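Local coordinates for DUF2666 domain-containing protein (Pyrococcus furiosus, PDB 3V68) that is of unknown function but belongs to the DUF2666 family and probably binds double-stranded DNA, at residues P159-A164 against K242-Y247; E50-N55 against V98-A103. All coordinates share one frame; numbering follows the deposited sequence.

Contact 1 (P159-A164 against K242-Y247); sequences PLLDIA and KNLEKY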
loop_
_atom_site.group_PDB
_atom_site.type_symbol
_atom_site.label_atom_id
_atom_site.label_comp_id
_atom_site.label_asym_id
_atom_site.label_seq_id
_atom_site.Cartn_x
_atom_site.Cartn_y
_atom_site.Cartn_z
ATOM N N PRO A 159 14.874 -12.930 -6.285
ATOM C CA PRO A 159 15.198 -11.573 -5.841
ATOM C C PRO A 159 14.148 -11.072 -4.856
ATOM O O PRO A 159 12.944 -11.201 -5.116
ATOM C CB PRO A 159 15.142 -10.751 -7.133
ATOM C CG PRO A 159 15.271 -11.745 -8.240
ATOM C CD PRO A 159 14.624 -12.991 -7.736
ATOM N N LEU A 160 14.601 -10.532 -3.728
ATOM C CA LEU A 160 13.696 -9.988 -2.718
ATOM C C LEU A 160 12.819 -8.887 -3.290
ATOM O O LEU A 160 11.635 -8.798 -2.967
ATOM C CB LEU A 160 14.472 -9.477 -1.500
ATOM C CG LEU A 160 14.481 -10.338 -0.227
ATOM C CD1 LEU A 160 14.521 -11.840 -0.507
ATOM C CD2 LEU A 160 15.611 -9.923 0.705
ATOM N N LEU A 161 13.402 -8.067 -4.161
ATOM C CA LEU A 161 12.675 -6.976 -4.799
ATOM C C LEU A 161 11.510 -7.476 -5.652
ATOM O O LEU A 161 10.532 -6.755 -5.847
ATOM C CB LEU A 161 13.619 -6.107 -5.640
ATOM C CG LEU A 161 13.161 -4.661 -5.842
ATOM C CD1 LEU A 161 13.402 -3.840 -4.592
ATOM C CD2 LEU A 161 13.867 -4.030 -7.024
ATOM N N ASP A 162 11.610 -8.705 -6.150
ATOM C CA ASP A 162 10.527 -9.275 -6.940
ATOM C C ASP A 162 9.353 -9.690 -6.064
ATOM O O ASP A 162 8.195 -9.569 -6.472
ATOM C CB ASP A 162 10.996 -10.451 -7.788
ATOM C CG ASP A 162 9.997 -10.799 -8.869
ATOM O OD1 ASP A 162 9.380 -9.858 -9.415
ATOM O OD2 ASP A 162 9.818 -12.001 -9.154
ATOM N N ILE A 163 9.662 -10.171 -4.864
ATOM C CA ILE A 163 8.640 -10.449 -3.861
ATOM C C ILE A 163 7.958 -9.137 -3.476
ATOM O O ILE A 163 6.729 -9.069 -3.403
ATOM C CB ILE A 163 9.222 -11.175 -2.627
ATOM C CG1 ILE A 163 9.907 -12.480 -3.058
ATOM C CG2 ILE A 163 8.127 -11.455 -1.603
ATOM C CD1 ILE A 163 10.758 -13.116 -1.982
ATOM N N ALA A 164 8.759 -8.091 -3.271
ATOM C CA ALA A 164 8.224 -6.753 -3.015
ATOM C C ALA A 164 7.256 -6.317 -4.113
ATOM O O ALA A 164 6.194 -5.768 -3.819
ATOM C CB ALA A 164 9.349 -5.741 -2.877
ATOM N N LYS A 242 4.537 -0.834 -10.401
ATOM C CA LYS A 242 5.124 -0.562 -11.714
ATOM C C LYS A 242 6.558 -0.033 -11.609
ATOM O O LYS A 242 7.385 -0.322 -12.468
ATOM C CB LYS A 242 4.233 0.350 -12.571
ATOM C CG LYS A 242 4.085 1.802 -12.122
ATOM C CD LYS A 242 3.242 2.574 -13.128
ATOM C CE LYS A 242 3.299 4.076 -12.906
ATOM N NZ LYS A 242 2.609 4.810 -14.006
ATOM N N ASN A 243 6.852 0.723 -10.551
ATOM C CA ASN A 243 8.217 1.217 -10.336
ATOM C C ASN A 243 9.204 0.069 -10.155
ATOM O O ASN A 243 10.309 0.093 -10.694
ATOM C CB ASN A 243 8.287 2.164 -9.135
ATOM C CG ASN A 243 7.579 3.482 -9.381
ATOM O OD1 ASN A 243 6.545 3.533 -10.049
ATOM N ND2 ASN A 243 8.123 4.559 -8.818
ATOM N N LEU A 244 8.783 -0.949 -9.411
ATOM C CA LEU A 244 9.622 -2.105 -9.142
ATOM C C LEU A 244 9.719 -3.002 -10.376
ATOM O O LEU A 244 10.773 -3.574 -10.648
ATOM C CB LEU A 244 9.108 -2.874 -7.917
ATOM C CG LEU A 244 9.114 -2.099 -6.591
ATOM C CD1 LEU A 244 8.369 -2.873 -5.498
ATOM C CD2 LEU A 244 10.539 -1.751 -6.147
ATOM N N GLU A 245 8.615 -3.092 -11.119
ATOM C CA GLU A 245 8.554 -3.801 -12.396
ATOM C C GLU A 245 9.567 -3.212 -13.376
ATOM O O GLU A 245 10.353 -3.947 -13.979
ATOM C CB GLU A 245 7.134 -3.702 -12.970
ATOM C CG GLU A 245 6.832 -4.604 -14.169
ATOM C CD GLU A 245 5.401 -4.441 -14.672
ATOM O OE1 GLU A 245 4.509 -4.077 -13.866
ATOM O OE2 GLU A 245 5.166 -4.681 -15.875
ATOM N N LYS A 246 9.555 -1.886 -13.505
ATOM C CA LYS A 246 10.459 -1.180 -14.420
ATOM C C LYS A 246 11.926 -1.314 -14.007
ATOM O O LYS A 246 12.802 -1.435 -14.868
ATOM C CB LYS A 246 10.056 0.294 -14.569
ATOM C CG LYS A 246 10.862 1.093 -15.607
ATOM C CD LYS A 246 10.675 0.570 -17.027
ATOM C CE LYS A 246 11.688 1.195 -17.976
ATOM N NZ LYS A 246 11.543 0.687 -19.369
ATOM N N TYR A 247 12.194 -1.299 -12.700
ATOM C CA TYR A 247 13.557 -1.528 -12.222
ATOM C C TYR A 247 14.053 -2.925 -12.600
ATOM O O TYR A 247 15.173 -3.078 -13.091
ATOM C CB TYR A 247 13.711 -1.310 -10.705
ATOM C CG TYR A 247 15.106 -1.685 -10.243
ATOM C CD1 TYR A 247 16.142 -0.748 -10.248
ATOM C CD2 TYR A 247 15.405 -2.993 -9.865
ATOM C CE1 TYR A 247 17.430 -1.104 -9.858
ATOM C CE2 TYR A 247 16.684 -3.358 -9.477
ATOM C CZ TYR A 247 17.692 -2.413 -9.477
ATOM O OH TYR A 247 18.963 -2.782 -9.092
#
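Leu161 meets Leu244 and Tyr247, about one turn apart on helix 241-248, and its side chain reaches both through separate branches. CB points toward the opposing helix but stops short of it. The next atom, CG, lies anti to the backbone N (chi1 -154°) and comes within 3.9 Å of Leu244 CD2. From this fork, Leu161 CD1 stays beside the same methyl of Leu244, again 3.9 Å from its CD2, the two side chains running at a slant to each other. The other branch goes to the tyrosine: Leu161 CD2 lies just 3.4 Å from Tyr247 CD2 and 3.8 Å from Tyr247 CE2. The methyl approaches the ring obliquely on the side of these two carbons, in close packing, and the leucine runs about at right angles to the tyrosine side chain. Tyr247 carries its hydroxyl on past the leucine to a hydrogen bond with Lys51 NZ. One turn along from Leu161, Ala164 CB touches the remaining methyl, Leu244 CD1, at 4.0 Å, so Leu244 spreads its fork over two residues of helix 160-181. With an alanine in place of Leu161, both methyls would be absent, and this would probably open a gap between Leu244 and the Tyr247 ring and leave Tyr247 CD2 and CE2 without their close neighbour. No hydrogen bond crosses between 159-164 and 242-247. The axes of the short helical pieces 160-164 and 242-247 come to 9.6 Å, their directions 149° apart, a near-antiparallel helix pair with an apolar interface, in which the short C-terminal helix packs against the first turn of a long helix within the second DUF2666 region.

Contact 2 (E50-N55 against V98-A103); sequences EKIDVN and VEVAKA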
loop_
_atom_site.group_PDB
_atom_site.type_symbol
_atom_site.label_atom_id
_atom_site.label_comp_id
_atom_site.label_asym_id
_atom_site.label_seq_id
_atom_site.Cartn_x
_atom_site.Cartn_y
_atom_site.Cartn_z
ATOM N N GLU A 50 17.685 -4.879 -0.695
ATOM C CA GLU A 50 18.725 -4.967 -1.727
ATOM C C GLU A 50 19.007 -3.595 -2.348
ATOM O O GLU A 50 20.129 -3.329 -2.789
ATOM C CB GLU A 50 18.331 -5.967 -2.829
ATOM C CG GLU A 50 18.150 -7.420 -2.360
ATOM C CD GLU A 50 17.231 -8.257 -3.261
ATOM O OE1 GLU A 50 16.380 -7.689 -3.986
ATOM O OE2 GLU A 50 17.350 -9.502 -3.229
ATOM N N LYS A 51 17.992 -2.729 -2.363
ATOM C CA LYS A 51 18.060 -1.444 -3.067
ATOM C C LYS A 51 17.809 -0.220 -2.185
ATOM O O LYS A 51 18.163 0.900 -2.560
ATOM C CB LYS A 51 17.070 -1.427 -4.243
ATOM C CG LYS A 51 17.289 -2.505 -5.315
ATOM C CD LYS A 51 18.707 -2.497 -5.872
ATOM C CE LYS A 51 19.071 -1.157 -6.495
ATOM N NZ LYS A 51 20.375 -1.238 -7.205
ATOM N N ILE A 52 17.195 -0.433 -1.024
ATOM C CA ILE A 52 16.843 0.659 -0.116
ATOM C C ILE A 52 17.266 0.290 1.304
ATOM O O ILE A 52 16.995 -0.820 1.771
ATOM C CB ILE A 52 15.309 0.979 -0.158
ATOM C CG1 ILE A 52 14.876 1.428 -1.561
ATOM C CG2 ILE A 52 14.926 2.048 0.886
ATOM C CD1 ILE A 52 13.368 1.333 -1.819
ATOM N N ASP A 53 17.946 1.212 1.977
ATOM C CA ASP A 53 18.301 1.033 3.380
ATOM C C ASP A 53 17.048 1.297 4.206
ATOM O O ASP A 53 16.793 2.429 4.619
ATOM C CB ASP A 53 19.429 2.001 3.764
ATOM C CG ASP A 53 19.871 1.864 5.224
ATOM O OD1 ASP A 53 19.239 1.120 6.009
ATOM O OD2 ASP A 53 20.863 2.526 5.591
ATOM N N VAL A 54 16.261 0.245 4.432
ATOM C CA VAL A 54 14.952 0.387 5.079
ATOM C C VAL A 54 15.048 0.785 6.554
ATOM O O VAL A 54 14.249 1.591 7.030
ATOM C CB VAL A 54 14.077 -0.874 4.893
ATOM C CG1 VAL A 54 12.745 -0.734 5.632
ATOM C CG2 VAL A 54 13.824 -1.103 3.407
ATOM N N ASN A 55 16.034 0.241 7.265
ATOM C CA ASN A 55 16.263 0.650 8.650
ATOM C C ASN A 55 16.487 2.158 8.756
ATOM O O ASN A 55 15.884 2.822 9.598
ATOM C CB ASN A 55 17.429 -0.125 9.267
ATOM C CG ASN A 55 17.094 -1.588 9.515
ATOM O OD1 ASN A 55 17.774 -2.484 9.016
ATOM N ND2 ASN A 55 16.037 -1.836 10.286
ATOM N N VAL A 98 13.269 5.879 -5.282
ATOM C CA VAL A 98 12.957 6.969 -4.350
ATOM C C VAL A 98 11.447 7.103 -4.131
ATOM O O VAL A 98 10.994 7.275 -3.001
ATOM C CB VAL A 98 13.593 8.323 -4.789
ATOM C CG1 VAL A 98 12.991 9.497 -4.026
ATOM C CG2 VAL A 98 15.101 8.291 -4.576
ATOM N N GLU A 99 10.669 6.997 -5.207
ATOM C CA GLU A 99 9.216 7.069 -5.081
ATOM C C GLU A 99 8.646 5.905 -4.254
ATOM O O GLU A 99 7.727 6.098 -3.446
ATOM C CB GLU A 99 8.547 7.140 -6.455
ATOM C CG GLU A 99 7.073 7.529 -6.378
ATOM C CD GLU A 99 6.382 7.590 -7.727
ATOM O OE1 GLU A 99 6.969 7.156 -8.743
ATOM O OE2 GLU A 99 5.232 8.076 -7.761
ATOM N N VAL A 100 9.206 4.712 -4.450
ATOM C CA VAL A 100 8.848 3.539 -3.651
ATOM C C VAL A 100 9.162 3.764 -2.169
ATOM O O VAL A 100 8.301 3.550 -1.313
ATOM C CB VAL A 100 9.549 2.263 -4.177
ATOM C CG1 VAL A 100 9.394 1.085 -3.200
ATOM C CG2 VAL A 100 8.989 1.900 -5.543
ATOM N N ALA A 101 10.388 4.203 -1.882
ATOM C CA ALA A 101 10.816 4.490 -0.508
ATOM C C ALA A 101 9.930 5.547 0.138
ATOM O O ALA A 101 9.540 5.421 1.302
ATOM C CB ALA A 101 12.278 4.928 -0.481
ATOM N N LYS A 102 9.598 6.582 -0.631
ATOM C CA LYS A 102 8.723 7.657 -0.164
ATOM C C LYS A 102 7.338 7.130 0.217
ATOM O O LYS A 102 6.771 7.551 1.218
ATOM C CB LYS A 102 8.609 8.737 -1.239
ATOM C CG LYS A 102 7.967 10.038 -0.791
ATOM C CD LYS A 102 7.913 10.988 -1.975
ATOM C CE LYS A 102 7.019 12.175 -1.708
ATOM N NZ LYS A 102 6.964 13.080 -2.892
ATOM N N ALA A 103 6.804 6.202 -0.574
ATOM C CA ALA A 103 5.502 5.595 -0.278
ATOM C C ALA A 103 5.534 4.767 1.004
ATOM O O ALA A 103 4.567 4.763 1.765
ATOM C CB ALA A 103 5.017 4.742 -1.446
#
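Ile52, Val100 and Ala101 meet without any aromatic ring or other flat side chain between them; the flat group concerned belongs to the backbone, where Ile52 CD1 comes to 4.1 Å from the peptide nitrogen Ala101 N. Otherwise the contact is one of methyls. Ile52 presents two branches to the helix. Its CG1 is anti to the carbonyl carbon (chi1 -61°), and the chain runs on nearly extended (chi2 162°), which carries CD1 out to the helix surface. There Ile52 CD1 lies 4.0 Å from Ala101 CB and 4.2 Å from Val100 CG1, so the tip touches two successive residues. The shorter branch, Ile52 CG2, also comes to Ala101, 4.1 Å from its CB. The small alanine methyl is thus met by both branches of the isoleucine, and with CA atoms of Ile52 and Ala101 7.2 Å apart, the loop runs close to the helix at this point. All three residues are buried, and nothing polar crosses between 50-55 and 98-103: a loop isoleucine is set against the buried face of a helix. Next to it, Asp53 centres an inverse gamma turn and N-caps helix 54-58, its OD1 bonded to Gly56 N, while the backbones of Lys51 and Asp53 hydrogen-bond with Met87 and Leu85. Ala101 also touches Ile82 of helix 76-83, and Val100 reaches Asn243 and Leu244 of helix 241-248. The loop before helix 54-58 therefore lies against the middle of helix 91-110 through Ile52, with helices 76-83 and 241-248 as further neighbours.

Overall arrangement
Contact 2 closes before contact 1 opens along the chain, and each falls within a different one of the two DUF2666 regions. Even so, their centres are only 12 Å apart, on the same side of the chain's centre. Helix 241-248 bridges them, packing on helix 160-181 in contact 1 and on helix 91-110 of contact 2. Polar links reinforce the junction: Asn243 bonds to Glu99, and the Glu50 carboxylate holds the backbone N atoms of Leu160 and Leu161 at the start of helix 160-181. The two regions, whose strands also share one four-stranded antiparallel sheet, are thus joined through their helices as well, consistent with a single compact unit.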